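PDB 5M0T: alpha-ketoglutarate-dependent non-heme iron oxygenase EasH from Aspergillus japonicus, which probably catalyses an iron- and 2-oxoglutarate-dependent oxidation in the biosynthesis of cycloclavine, an ergot alkaloid. Local coordinates for residues 170-175 / 184-189; 31-36 / 206-211. All coordinates share one frame; numbering follows the deposited sequence.

Followed from the N terminus, the chain runs through the helix 21-31 and then into strand 33-37; G32 and V33, at that junction, give interaction 2 its first half. Strand 170-171 comes much later, and a short loop excursion from it is closed by interaction 1, where 184-189 folds back over 170-175. Only after strand 201-205 does 206-211 arrive and complete interaction 2, so the small loop lies wholly within the large one. The two contacts meet in space: strands 170-171 and 210-211 are antiparallel neighbours, with R170 N hydrogen-bonded to G211 O, and G174 N probably donates to D31 O. Together they join the large mixed sheet to the small three-stranded one and to a surface loop.

Interaction 1. Residues 170-175 / 184-189; sequences RVLPGS and PPPKAD
R170 and L172 reach across to the backbone and proline ring of 184-189, a worked example of how a short strand and the turn after it pack against a surface loop. The arginine's CD comes closest, 3.2 Å from A188 O, which sits at the edge of the guanidinium group, near its plane. Farther out, R170 NH1 comes within 3.5 Å of D189 O, approaching obliquely. The side chain gets there by leaving the backbone with CG anti to the carbonyl carbon (chi1 -58°) and bending at chi3. Its charge does not meet that of D189, since R170 NH1 and D189 OD1 are 6.3 Å apart.

Two residues on, the contact becomes apolar. L172 and P186 extend toward each other tip to tip, with L172 CD1 3.7 Å from P186 CG, and the leucine also packs against L131 and W178.

Behind these side chains lies a type II beta turn from L172 to S175. G174 takes its third position with a positive phi of 96°, a conformation that favours glycine. The turn is fastened twice at L172 O, which accepts both S175 N and S175 OG. The hydroxyl bond, S175 OG to L172 O, is 2.7 Å and lies in the carbonyl plane. S175 OG in turn receives L209 N, coupling the turn to the segment that carries an iron ligand. On the other segment, K187 O accepts a bond from T190 OG1 just before strand 192-193.

The whole is a surface loop between two neighbouring antiparallel strands, 170-171 and 192-193, in the minor sheet of a cupin-clan, PhyH-type double-stranded beta-helix.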
loop_
_atom_site.group_PDB
_atom_site.type_symbol
_atom_site.label_atom_id
_atom_site.label_comp_id
_atom_site.label_asym_id
_atom_site.label_seq_id
_atom_site.Cartn_x
_atom_site.Cartn_y
_atom_site.Cartn_z
ATOM N N ARG A 170 4.262 -8.546 -26.128
ATOM C CA ARG A 170 4.028 -9.969 -26.345
ATOM C C ARG A 170 3.346 -10.566 -25.135
ATOM O O ARG A 170 3.660 -10.192 -24.034
ATOM C CB ARG A 170 5.343 -10.670 -26.669
ATOM C CG ARG A 170 5.999 -10.070 -27.903
ATOM C CD ARG A 170 7.052 -10.971 -28.536
ATOM N NE ARG A 170 7.010 -10.820 -29.995
ATOM C CZ ARG A 170 6.811 -11.789 -30.892
ATOM N NH1 ARG A 170 6.651 -13.054 -30.539
ATOM N NH2 ARG A 170 6.797 -11.480 -32.188
ATOM N N VAL A 171 2.387 -11.461 -25.342
ATOM C CA VAL A 171 1.546 -11.973 -24.255
ATOM C C VAL A 171 1.293 -13.451 -24.460
ATOM O O VAL A 171 1.271 -13.914 -25.581
ATOM C CB VAL A 171 0.188 -11.223 -24.146
ATOM C CG1 VAL A 171 0.397 -9.716 -23.943
ATOM C CG2 VAL A 171 -0.687 -11.466 -25.369
ATOM N N LEU A 172 1.139 -14.190 -23.370
ATOM C CA LEU A 172 0.763 -15.592 -23.414
ATOM C C LEU A 172 -0.634 -15.732 -22.801
ATOM O O LEU A 172 -0.765 -15.796 -21.580
ATOM C CB LEU A 172 1.774 -16.460 -22.658
ATOM C CG LEU A 172 3.106 -16.716 -23.375
ATOM C CD1 LEU A 172 4.086 -17.443 -22.467
ATOM C CD2 LEU A 172 2.912 -17.522 -24.651
ATOM N N PRO A 173 -1.679 -15.762 -23.652
ATOM C CA PRO A 173 -3.035 -16.017 -23.176
ATOM C C PRO A 173 -3.119 -17.343 -22.435
ATOM O O PRO A 173 -2.557 -18.333 -22.903
ATOM C CB PRO A 173 -3.853 -16.074 -24.468
ATOM C CG PRO A 173 -3.095 -15.274 -25.439
ATOM C CD PRO A 173 -1.652 -15.473 -25.096
ATOM N N GLY A 174 -3.767 -17.353 -21.274
ATOM C CA GLY A 174 -3.901 -18.575 -20.470
ATOM C C GLY A 174 -2.858 -18.727 -19.375
ATOM O O GLY A 174 -3.039 -19.567 -18.491
ATOM N N SER A 175 -1.780 -17.923 -19.411
ATOM C CA SER A 175 -0.685 -18.042 -18.420
ATOM C C SER A 175 -1.089 -17.649 -16.998
ATOM O O SER A 175 -0.498 -18.127 -16.021
ATOM C CB SER A 175 0.579 -17.298 -18.870
ATOM O OG SER A 175 0.356 -15.936 -19.150
ATOM N N PRO A 184 10.500 -21.144 -14.784
ATOM C CA PRO A 184 11.102 -20.145 -15.685
ATOM C C PRO A 184 10.267 -19.948 -16.967
ATOM O O PRO A 184 9.930 -20.933 -17.625
ATOM C CB PRO A 184 12.475 -20.738 -16.018
ATOM C CG PRO A 184 12.719 -21.748 -14.956
ATOM C CD PRO A 184 11.373 -22.322 -14.648
ATOM N N PRO A 185 9.935 -18.691 -17.313
ATOM C CA PRO A 185 9.011 -18.498 -18.428
ATOM C C PRO A 185 9.632 -18.846 -19.778
ATOM O O PRO A 185 10.856 -18.897 -19.898
ATOM C CB PRO A 185 8.672 -17.008 -18.359
ATOM C CG PRO A 185 9.832 -16.394 -17.670
ATOM C CD PRO A 185 10.321 -17.410 -16.693
ATOM N N PRO A 186 8.792 -19.092 -20.790
ATOM C CA PRO A 186 9.335 -19.378 -22.116
ATOM C C PRO A 186 10.009 -18.156 -22.780
ATOM O O PRO A 186 9.986 -17.043 -22.228
ATOM C CB PRO A 186 8.094 -19.832 -22.924
ATOM C CG PRO A 186 6.927 -19.812 -21.980
ATOM C CD PRO A 186 7.320 -19.002 -20.793
ATOM N N LYS A 187 10.613 -18.384 -23.947
ATOM C CA LYS A 187 11.241 -17.322 -24.725
ATOM C C LYS A 187 10.172 -16.336 -25.219
ATOM O O LYS A 187 9.063 -16.738 -25.598
ATOM C CB LYS A 187 12.012 -17.905 -25.922
ATOM C CG LYS A 187 13.224 -18.777 -25.565
ATOM N N ALA A 188 10.506 -15.049 -25.218
ATOM C CA ALA A 188 9.566 -14.006 -25.617
ATOM C C ALA A 188 9.048 -14.200 -27.041
ATOM O O ALA A 188 7.893 -13.868 -27.327
ATOM C CB ALA A 188 10.198 -12.632 -25.464
ATOM N N ASP A 189 9.880 -14.762 -27.924
ATOM C CA ASP A 189 9.468 -14.984 -29.313
ATOM C C ASP A 189 8.448 -16.121 -29.526
ATOM O O ASP A 189 7.943 -16.278 -30.635
ATOM C CB ASP A 189 10.679 -15.089 -30.269
ATOM C CG ASP A 189 11.615 -16.265 -29.968
ATOM O OD1 ASP A 189 11.168 -17.367 -29.560
ATOM O OD2 ASP A 189 12.831 -16.079 -30.186
#

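Interaction 2. Residues 31-36 / 206-211; sequences DGVVVI and GKTLHG. With FE2 (Fe (II) ion), chain C; AKG (2-oxoglutaric acid), chain D.
With chi1 at -59°, T208 turns OG1 to the carbonyl of G32 and places CG2 anti to its own backbone N, beside V33. In H210 a chi1 of 71° sets the imidazole between the backbone N and the carbonyl carbon, and the ring reaches the iron. The setting is the double-stranded beta-helix of the cupin clan, where two histidines and one carboxylate hold iron(II): here H210, H132 and E134.

Across the two segments the contact is small and buried. T208 OG1 donates to G32 O at 2.7 Å from above the carbonyl plane, off the lone pairs. Alongside it, T208 CG2 lies 4.1 Å from V33 CB. G32, the first residue after the helix 21-31, has a positive phi, which favours glycine, and its bare CA faces T208, so the two backbones come close. V33 continues the packing onto V202 and F204 of strand 201-205, which lies antiparallel to 33-37 in the larger sheet.

The same threonine is also a second-shell residue. T208 O accepts the N-H of H210 ND1, fixing the rotation of the imidazole and probably making its metal-binding nitrogen a somewhat stronger donor. Through its other ring nitrogen, NE2, H210 binds the iron at 1.9 Å, and 2-oxoglutarate adds its O1 and O5 atoms in a bidentate grip. The second-shell link itself is straight: H210 ND1 to T208 O spans 3.1 Å, with an N-H...O angle of 177° and the oxygen in the ring plane.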
loop_
_atom_site.group_PDB
_atom_site.type_symbol
_atom_site.label_atom_id
_atom_site.label_comp_id
_atom_site.label_asym_id
_atom_site.label_seq_id
_atom_site.Cartn_x
_atom_site.Cartn_y
_atom_site.Cartn_z
ATOM N N ASP A 31 -8.872 -15.767 -20.579
ATOM C CA ASP A 31 -7.585 -15.692 -21.300
ATOM C C ASP A 31 -6.470 -14.937 -20.562
ATOM O O ASP A 31 -5.302 -15.113 -20.886
ATOM C CB ASP A 31 -7.789 -15.034 -22.668
ATOM C CG ASP A 31 -8.611 -15.892 -23.642
ATOM O OD1 ASP A 31 -9.165 -16.941 -23.262
ATOM O OD2 ASP A 31 -8.709 -15.503 -24.821
ATOM N N GLY A 32 -6.834 -14.098 -19.593
ATOM C CA GLY A 32 -5.874 -13.264 -18.869
ATOM C C GLY A 32 -5.409 -12.026 -19.605
ATOM O O GLY A 32 -4.644 -11.224 -19.057
ATOM N N VAL A 33 -5.887 -11.852 -20.835
ATOM C CA VAL A 33 -5.432 -10.798 -21.705
ATOM C C VAL A 33 -6.432 -10.668 -22.847
ATOM O O VAL A 33 -6.923 -11.682 -23.360
ATOM C CB VAL A 33 -3.983 -11.062 -22.224
ATOM C CG1 VAL A 33 -3.880 -12.379 -22.996
ATOM C CG2 VAL A 33 -3.490 -9.904 -23.082
ATOM N N VAL A 34 -6.761 -9.433 -23.211
ATOM C CA VAL A 34 -7.634 -9.152 -24.365
ATOM C C VAL A 34 -7.233 -7.812 -24.983
ATOM O O VAL A 34 -6.827 -6.906 -24.266
ATOM C CB VAL A 34 -9.137 -9.140 -23.948
ATOM C CG1 VAL A 34 -9.400 -8.140 -22.838
ATOM C CG2 VAL A 34 -10.056 -8.865 -25.126
ATOM N N VAL A 35 -7.338 -7.697 -26.302
ATOM C CA VAL A 35 -7.160 -6.406 -26.983
ATOM C C VAL A 35 -8.498 -5.641 -27.026
ATOM O O VAL A 35 -9.510 -6.156 -27.513
ATOM C CB VAL A 35 -6.587 -6.587 -28.400
ATOM C CG1 VAL A 35 -6.516 -5.245 -29.129
ATOM C CG2 VAL A 35 -5.213 -7.264 -28.343
ATOM N N ILE A 36 -8.497 -4.434 -26.467
ATOM C CA ILE A 36 -9.627 -3.513 -26.565
ATOM C C ILE A 36 -9.398 -2.597 -27.767
ATOM O O ILE A 36 -8.525 -1.730 -27.728
ATOM C CB ILE A 36 -9.821 -2.659 -25.288
ATOM C CG1 ILE A 36 -9.877 -3.533 -24.033
ATOM C CG2 ILE A 36 -11.103 -1.856 -25.374
ATOM C CD1 ILE A 36 -10.005 -2.770 -22.729
ATOM N N GLY A 206 -2.169 -8.794 -13.635
ATOM C CA GLY A 206 -0.826 -8.977 -13.112
ATOM C C GLY A 206 -0.370 -10.425 -13.060
ATOM O O GLY A 206 0.747 -10.678 -12.636
ATOM N N LYS A 207 -1.229 -11.368 -13.462
ATOM C CA LYS A 207 -0.925 -12.782 -13.452
ATOM C C LYS A 207 -0.573 -13.329 -14.816
ATOM O O LYS A 207 -0.222 -14.477 -14.921
ATOM C CB LYS A 207 -2.111 -13.545 -12.874
ATOM C CG LYS A 207 -2.370 -13.163 -11.437
ATOM C CD LYS A 207 -3.597 -13.853 -10.889
ATOM C CE LYS A 207 -3.280 -15.048 -10.066
ATOM N NZ LYS A 207 -4.477 -15.459 -9.290
ATOM N N THR A 208 -0.643 -12.501 -15.850
ATOM C CA THR A 208 -0.431 -12.935 -17.214
ATOM C C THR A 208 0.986 -12.588 -17.668
ATOM O O THR A 208 1.425 -11.441 -17.528
ATOM C CB THR A 208 -1.465 -12.271 -18.133
ATOM O OG1 THR A 208 -2.795 -12.625 -17.689
ATOM C CG2 THR A 208 -1.279 -12.686 -19.579
ATOM N N LEU A 209 1.683 -13.588 -18.218
ATOM C CA LEU A 209 3.040 -13.425 -18.733
ATOM C C LEU A 209 3.034 -12.531 -19.958
ATOM O O LEU A 209 2.251 -12.737 -20.872
ATOM C CB LEU A 209 3.685 -14.766 -19.106
ATOM C CG LEU A 209 4.169 -15.625 -17.939
ATOM C CD1 LEU A 209 4.456 -17.045 -18.412
ATOM C CD2 LEU A 209 5.403 -15.022 -17.256
ATOM N N HIS A 210 3.895 -11.528 -19.944
ATOM C CA HIS A 210 3.983 -10.560 -21.011
ATOM C C HIS A 210 5.374 -9.914 -21.017
ATOM O O HIS A 210 6.123 -10.044 -20.056
ATOM C CB HIS A 210 2.939 -9.463 -20.788
ATOM C CG HIS A 210 3.278 -8.577 -19.641
ATOM N ND1 HIS A 210 2.968 -8.893 -18.339
ATOM C CD2 HIS A 210 3.986 -7.428 -19.594
ATOM C CE1 HIS A 210 3.449 -7.957 -17.539
ATOM N NE2 HIS A 210 4.091 -7.065 -18.274
ATOM N N GLY A 211 5.692 -9.200 -22.086
ATOM C CA GLY A 211 6.891 -8.357 -22.126
ATOM C C GLY A 211 6.978 -7.569 -23.424
ATOM O O GLY A 211 6.437 -7.988 -24.448
HETATM FE FE FE2 C . 5.384 -5.871 -17.576
HETATM C C1 AKG D . 6.642 -3.649 -17.974
HETATM O O1 AKG D . 6.287 -4.169 -16.918
HETATM O O2 AKG D . 7.588 -2.745 -18.072
HETATM C C2 AKG D . 6.007 -3.988 -19.331
HETATM O O5 AKG D . 5.444 -5.060 -19.442
HETATM C C3 AKG D . 6.054 -3.010 -20.477
HETATM C C4 AKG D . 5.501 -3.594 -21.766
HETATM C C5 AKG D . 5.557 -2.661 -22.945
HETATM O O3 AKG D . 5.863 -1.411 -22.686
HETATM O O4 AKG D . 5.322 -3.055 -24.064
#